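DMATS type aromatic prenyltransferase (Micromonospora olivasterospora, PDB 6ZRY) probably transfers a prenyl (dimethylallyl) group to the indole of tryptophan, which it holds inside an ABBA barrel. Local coordinates at residues Ala15-Val20 with Val61-Ala66; Ser282-Asp287 with Arg291-Ala296. All coordinates share one frame; numbering follows the deposited sequence.

Contact 1 of 2, residues Ala15-Val20 with Val61-Ala66. With TRP (tryptophan), chain C.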
loop_
_atom_site.group_PDB
_atom_site.type_symbol
_atom_site.label_atom_id
_atom_site.label_comp_id
_atom_site.label_asym_id
_atom_site.label_seq_id
_atom_site.Cartn_x
_atom_site.Cartn_y
_atom_site.Cartn_z
ATOM N N ALA A 15 -3.629 13.087 -13.261
ATOM C CA ALA A 15 -3.187 14.362 -13.893
ATOM C C ALA A 15 -3.310 15.502 -12.864
ATOM O O ALA A 15 -2.350 16.259 -12.693
ATOM C CB ALA A 15 -3.992 14.625 -15.139
ATOM N N ARG A 16 -4.434 15.574 -12.160
ATOM C CA ARG A 16 -4.682 16.618 -11.146
ATOM C C ARG A 16 -3.771 16.384 -9.937
ATOM O O ARG A 16 -3.212 17.381 -9.417
ATOM C CB ARG A 16 -6.174 16.680 -10.813
ATOM C CG ARG A 16 -7.046 17.190 -11.952
ATOM C CD ARG A 16 -8.479 17.379 -11.509
ATOM N NE ARG A 16 -9.106 16.123 -11.141
ATOM C CZ ARG A 16 -9.789 15.315 -11.976
ATOM N NH1 ARG A 16 -10.301 14.174 -11.526
ATOM N NH2 ARG A 16 -9.967 15.651 -13.252
ATOM N N LEU A 17 -3.558 15.139 -9.522
ATOM C CA LEU A 17 -2.719 14.846 -8.331
ATOM C C LEU A 17 -1.260 15.260 -8.610
ATOM O O LEU A 17 -0.540 15.684 -7.648
ATOM C CB LEU A 17 -2.801 13.351 -8.024
ATOM C CG LEU A 17 -4.010 12.907 -7.216
ATOM C CD1 LEU A 17 -4.034 11.390 -7.120
ATOM C CD2 LEU A 17 -3.986 13.513 -5.813
ATOM N N CYS A 18 -0.815 15.062 -9.844
ATOM C CA CYS A 18 0.557 15.396 -10.299
ATOM C C CYS A 18 0.788 16.897 -10.130
ATOM O O CYS A 18 1.880 17.268 -9.624
ATOM C CB CYS A 18 0.795 14.972 -11.739
ATOM S SG CYS A 18 1.201 13.225 -11.897
ATOM N N GLU A 19 -0.194 17.712 -10.526
ATOM C CA GLU A 19 -0.143 19.193 -10.419
ATOM C C GLU A 19 -0.047 19.565 -8.952
ATOM O O GLU A 19 0.774 20.411 -8.615
ATOM C CB GLU A 19 -1.378 19.850 -11.023
ATOM C CG GLU A 19 -1.456 19.726 -12.527
ATOM C CD GLU A 19 -2.119 20.907 -13.222
ATOM O OE1 GLU A 19 -3.244 21.249 -12.837
ATOM O OE2 GLU A 19 -1.498 21.486 -14.139
ATOM N N VAL A 20 -0.862 18.936 -8.114
ATOM C CA VAL A 20 -0.873 19.188 -6.647
ATOM C C VAL A 20 0.545 18.936 -6.090
ATOM O O VAL A 20 1.025 19.791 -5.333
ATOM C CB VAL A 20 -1.950 18.342 -5.929
ATOM C CG1 VAL A 20 -1.788 18.370 -4.422
ATOM C CG2 VAL A 20 -3.348 18.774 -6.311
ATOM N N VAL A 61 -6.659 0.093 -8.678
ATOM C CA VAL A 61 -5.668 1.170 -8.422
ATOM C C VAL A 61 -6.114 1.938 -7.161
ATOM O O VAL A 61 -7.356 2.126 -6.977
ATOM C CB VAL A 61 -5.510 2.095 -9.655
ATOM C CG1 VAL A 61 -5.093 3.513 -9.270
ATOM C CG2 VAL A 61 -4.536 1.508 -10.683
ATOM N N GLU A 62 -5.149 2.340 -6.332
ATOM C CA GLU A 62 -5.362 3.242 -5.164
ATOM C C GLU A 62 -4.249 4.284 -5.189
ATOM O O GLU A 62 -3.094 3.914 -5.426
ATOM C CB GLU A 62 -5.336 2.468 -3.856
ATOM C CG GLU A 62 -5.547 3.349 -2.647
ATOM C CD GLU A 62 -5.566 2.596 -1.329
ATOM O OE1 GLU A 62 -6.660 2.215 -0.866
ATOM O OE2 GLU A 62 -4.474 2.376 -0.802
ATOM N N PHE A 63 -4.586 5.546 -4.993
ATOM C CA PHE A 63 -3.633 6.660 -4.954
ATOM C C PHE A 63 -3.197 6.876 -3.515
ATOM O O PHE A 63 -3.927 6.495 -2.621
ATOM C CB PHE A 63 -4.283 7.933 -5.485
ATOM C CG PHE A 63 -4.777 7.836 -6.906
ATOM C CD1 PHE A 63 -3.879 7.772 -7.961
ATOM C CD2 PHE A 63 -6.135 7.774 -7.180
ATOM C CE1 PHE A 63 -4.326 7.687 -9.280
ATOM C CE2 PHE A 63 -6.583 7.688 -8.491
ATOM C CZ PHE A 63 -5.679 7.640 -9.541
ATOM N N SER A 64 -2.046 7.490 -3.315
ATOM C CA SER A 64 -1.652 8.019 -1.995
ATOM C C SER A 64 -0.731 9.195 -2.162
ATOM O O SER A 64 -0.052 9.302 -3.229
ATOM C CB SER A 64 -1.024 6.934 -1.119
ATOM O OG SER A 64 0.138 6.382 -1.711
ATOM N N ILE A 65 -0.726 10.060 -1.163
ATOM C CA ILE A 65 0.172 11.214 -1.084
ATOM C C ILE A 65 0.883 11.159 0.274
ATOM O O ILE A 65 0.223 11.012 1.282
ATOM C CB ILE A 65 -0.575 12.518 -1.396
ATOM C CG1 ILE A 65 0.358 13.716 -1.300
ATOM C CG2 ILE A 65 -1.829 12.682 -0.577
ATOM C CD1 ILE A 65 -0.110 14.897 -2.137
ATOM N N ALA A 66 2.195 11.152 0.219
ATOM C CA ALA A 66 3.101 11.082 1.374
ATOM C C ALA A 66 3.679 12.463 1.611
ATOM O O ALA A 66 4.357 12.974 0.726
ATOM C CB ALA A 66 4.173 10.045 1.135
HETATM N N TRP C . -7.726 -2.475 -0.022
HETATM C CA TRP C . -6.884 -3.480 0.716
HETATM C C TRP C . -7.085 -3.307 2.223
HETATM O O TRP C . -6.669 -4.186 2.999
HETATM C CB TRP C . -5.399 -3.366 0.321
HETATM C CG TRP C . -4.755 -2.058 0.659
HETATM C CD1 TRP C . -4.791 -0.903 -0.076
HETATM C CD2 TRP C . -3.956 -1.767 1.821
HETATM N NE1 TRP C . -4.077 0.082 0.556
HETATM C CE2 TRP C . -3.543 -0.418 1.713
HETATM C CE3 TRP C . -3.535 -2.514 2.931
HETATM C CZ2 TRP C . -2.752 0.201 2.684
HETATM C CZ3 TRP C . -2.752 -1.901 3.887
HETATM C CH2 TRP C . -2.362 -0.565 3.759
HETATM O OXT TRP C . -7.671 -2.300 2.677
#
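Leu17, on helix 6-21, lays one methyl on the ring of Phe63, on strand 61-68. The side chain of Phe63 can be followed outward from the strand. Its CB already lies 3.8 Å from Leu17 CD1. The next atom, CG, makes the closest approach of the pair, 3.6 Å to the same methyl, and ring carbon CD1 follows at 3.7 Å from Leu17 CD1. CD2 is farther off, and the tip of the ring, CZ, runs on past the methyl. Leu17 CD1 therefore lies over the CG-CD1 side of the ring: it sits 4.0 Å from the ring centroid and 27° off the normal, an off-centre CH-pi contact over the face. With CG anti to the carbonyl carbon, the Phe63 ring is placed on the helix side of the strand, and chi2 of -71° turns its face to Leu17.

A second, looser touch is Val20 CG1 with Ile65 CD1 at 4.5 Å, one helical turn and two strand residues farther on. The interface is wholly apolar. Leu75 of strand 71-79 and Ala311 and Val315 of helix 305-315 also pack on Leu17.

Strand alternation turns Glu62 the other way. Its chain is extended, CG anti to the backbone N, and carries the carboxylate to the bound tryptophan, whose NE1 donates to Glu62 OE2 at 2.7 Å with an N-H...O angle of 151°. Arg281 NH2 and Gly53 O also bond the ligand. A strand with one row of side chains packed under an outer helix and the other facing a ligand inside is the arrangement of the ABBA prenyltransferase barrel.

Contact 2 of 2, residues Ser282-Asp287 with Arg291-Ala296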
loop_
_atom_site.group_PDB
_atom_site.type_symbol
_atom_site.label_atom_id
_atom_site.label_comp_id
_atom_site.label_asym_id
_atom_site.label_seq_id
_atom_site.Cartn_x
_atom_site.Cartn_y
_atom_site.Cartn_z
ATOM N N SER A 282 -12.995 2.836 8.247
ATOM C CA SER A 282 -13.772 1.882 9.093
ATOM C C SER A 282 -14.190 2.547 10.422
ATOM O O SER A 282 -15.024 1.976 11.114
ATOM C CB SER A 282 -12.966 0.632 9.320
ATOM O OG SER A 282 -13.713 -0.380 9.960
ATOM N N TYR A 283 -13.649 3.717 10.757
ATOM C CA TYR A 283 -13.746 4.315 12.115
ATOM C C TYR A 283 -14.295 5.735 12.065
ATOM O O TYR A 283 -14.148 6.438 13.058
ATOM C CB TYR A 283 -12.374 4.190 12.787
ATOM C CG TYR A 283 -11.965 2.747 12.933
ATOM C CD1 TYR A 283 -12.543 1.945 13.902
ATOM C CD2 TYR A 283 -11.092 2.144 12.028
ATOM C CE1 TYR A 283 -12.208 0.608 14.038
ATOM C CE2 TYR A 283 -10.752 0.802 12.141
ATOM C CZ TYR A 283 -11.317 0.026 13.144
ATOM O OH TYR A 283 -10.997 -1.303 13.255
ATOM N N VAL A 284 -14.941 6.109 10.972
ATOM C CA VAL A 284 -15.530 7.462 10.788
ATOM C C VAL A 284 -16.962 7.323 10.255
ATOM O O VAL A 284 -17.304 6.244 9.751
ATOM C CB VAL A 284 -14.682 8.316 9.834
ATOM C CG1 VAL A 284 -13.301 8.621 10.394
ATOM C CG2 VAL A 284 -14.582 7.663 8.449
ATOM N N THR A 285 -17.732 8.407 10.324
ATOM C CA THR A 285 -19.085 8.499 9.730
ATOM C C THR A 285 -18.961 8.733 8.227
ATOM O O THR A 285 -19.828 8.247 7.485
ATOM C CB THR A 285 -19.914 9.573 10.432
ATOM O OG1 THR A 285 -19.198 10.810 10.450
ATOM C CG2 THR A 285 -20.253 9.147 11.837
ATOM N N ASP A 286 -17.928 9.446 7.800
ATOM C CA ASP A 286 -17.812 9.960 6.429
ATOM C C ASP A 286 -16.418 10.562 6.220
ATOM O O ASP A 286 -15.693 10.700 7.164
ATOM C CB ASP A 286 -18.920 10.996 6.178
ATOM C CG ASP A 286 -18.892 12.134 7.165
ATOM O OD1 ASP A 286 -17.942 12.928 7.112
ATOM O OD2 ASP A 286 -19.805 12.209 7.987
ATOM N N ASP A 287 -16.141 10.967 4.996
ATOM C CA ASP A 287 -14.844 11.507 4.570
ATOM C C ASP A 287 -14.614 12.916 5.113
ATOM O O ASP A 287 -13.461 13.310 5.145
ATOM C CB ASP A 287 -14.739 11.390 3.060
ATOM C CG ASP A 287 -14.326 9.975 2.708
ATOM O OD1 ASP A 287 -13.231 9.556 3.243
ATOM O OD2 ASP A 287 -15.086 9.303 1.940
ATOM N N ARG A 291 -11.284 13.470 6.878
ATOM C CA ARG A 291 -10.392 14.577 6.419
ATOM C C ARG A 291 -9.985 15.396 7.659
ATOM O O ARG A 291 -8.835 15.780 7.755
ATOM C CB ARG A 291 -11.062 15.442 5.343
ATOM C CG ARG A 291 -10.245 16.683 4.994
ATOM C CD ARG A 291 -10.591 17.872 5.881
ATOM N NE ARG A 291 -9.679 18.986 5.715
ATOM C CZ ARG A 291 -9.481 19.958 6.610
ATOM N NH1 ARG A 291 -10.114 19.950 7.768
ATOM N NH2 ARG A 291 -8.622 20.928 6.344
ATOM N N ASP A 292 -10.937 15.647 8.545
ATOM C CA ASP A 292 -10.713 16.457 9.779
ATOM C C ASP A 292 -9.679 15.775 10.672
ATOM O O ASP A 292 -8.838 16.495 11.209
ATOM C CB ASP A 292 -12.037 16.773 10.465
ATOM C CG ASP A 292 -12.895 17.750 9.661
ATOM O OD1 ASP A 292 -12.345 18.419 8.711
ATOM O OD2 ASP A 292 -14.077 17.852 9.960
ATOM N N ARG A 293 -9.713 14.449 10.807
ATOM C CA ARG A 293 -8.749 13.717 11.647
ATOM C C ARG A 293 -7.376 13.780 11.014
ATOM O O ARG A 293 -6.406 13.991 11.721
ATOM C CB ARG A 293 -9.175 12.271 11.840
ATOM C CG ARG A 293 -10.478 12.132 12.586
ATOM C CD ARG A 293 -10.695 10.725 13.027
ATOM N NE ARG A 293 -11.980 10.539 13.667
ATOM C CZ ARG A 293 -12.548 9.351 13.895
ATOM N NH1 ARG A 293 -11.960 8.223 13.513
ATOM N NH2 ARG A 293 -13.748 9.300 14.424
ATOM N N VAL A 294 -7.294 13.550 9.719
ATOM C CA VAL A 294 -6.006 13.533 9.012
ATOM C C VAL A 294 -5.412 14.931 9.056
ATOM O O VAL A 294 -4.251 15.046 9.310
ATOM C CB VAL A 294 -6.157 13.014 7.577
ATOM C CG1 VAL A 294 -4.848 13.155 6.812
ATOM C CG2 VAL A 294 -6.646 11.570 7.570
ATOM N N ALA A 295 -6.220 15.970 8.838
ATOM C CA ALA A 295 -5.767 17.371 8.980
ATOM C C ALA A 295 -5.199 17.622 10.383
ATOM O O ALA A 295 -4.122 18.275 10.490
ATOM C CB ALA A 295 -6.898 18.304 8.652
ATOM N N ALA A 296 -5.839 17.124 11.424
ATOM C CA ALA A 296 -5.333 17.277 12.818
ATOM C C ALA A 296 -3.951 16.630 12.935
ATOM O O ALA A 296 -3.041 17.197 13.613
ATOM C CB ALA A 296 -6.321 16.698 13.802
#
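The guanidinium of Arg293 has Val284 CG1 over one face, 3.4 Å above its plane and toward the NH1 rim, while Tyr283 O stands at its edge. Arg291, on the other hand, has Ala295 CB over the centre of one guanidinium face and Asp292 OD1 at the edge, in plane, where a 2.9 Å salt bridge joins Arg291 NH1 to Asp292 OD1. The Tyr283 ring carries Ser282 OG near the rim of one face. The motif is an N-capped helix start: Asp286 is the N-cap of helix 287-300 and its OD1 accepts from Glu289 N, while Arg291 N donates to Asp287 O at 2.8 Å, an i to i+4 bond of the first turn.

Arg293 reaches back from the second turn to the loop before the helix. Extended from CG to NE, its chain passes alongside Val284 CG1 and brings both terminal nitrogens to one carbonyl. NH2 has a second partner in Glu289 OE2, and NH1 also donates to Ala246 O. Arg291 NE forms a salt bridge with Asp309 of helix 305-315, and Asp287 OD2 one with Arg318.

The two bonds to the loop are unequal: Arg293 NH1 lies 2.9 Å from Tyr283 O with an N-H...O angle of 134°, that oxygen tilted 26° from the guanidinium plane, whereas Arg293 NH2 to Tyr283 O is weak at 3.2 Å.

In the fold
Contact 1 is the more buried of the two, three of its four touching residues being buried; contact 2 lies farther out, with two of five buried and none fully exposed. Their chemistry follows this: the first joins helix to strand by apolar side chains alone, the second ties a loop to the first two turns of the next helix through main-chain carbonyls and a guanidinium, plus one valine methyl. Their centres are 19 Å apart and they do not touch. Helix 305-315 links them, since Leu17 packs on its Ala311 and Arg291 on its Ile312. Of the four segments, 61-66 supplies a ligand residue, Glu62, whereas the side chain of Tyr283 stays about 10 Å from the tryptophan.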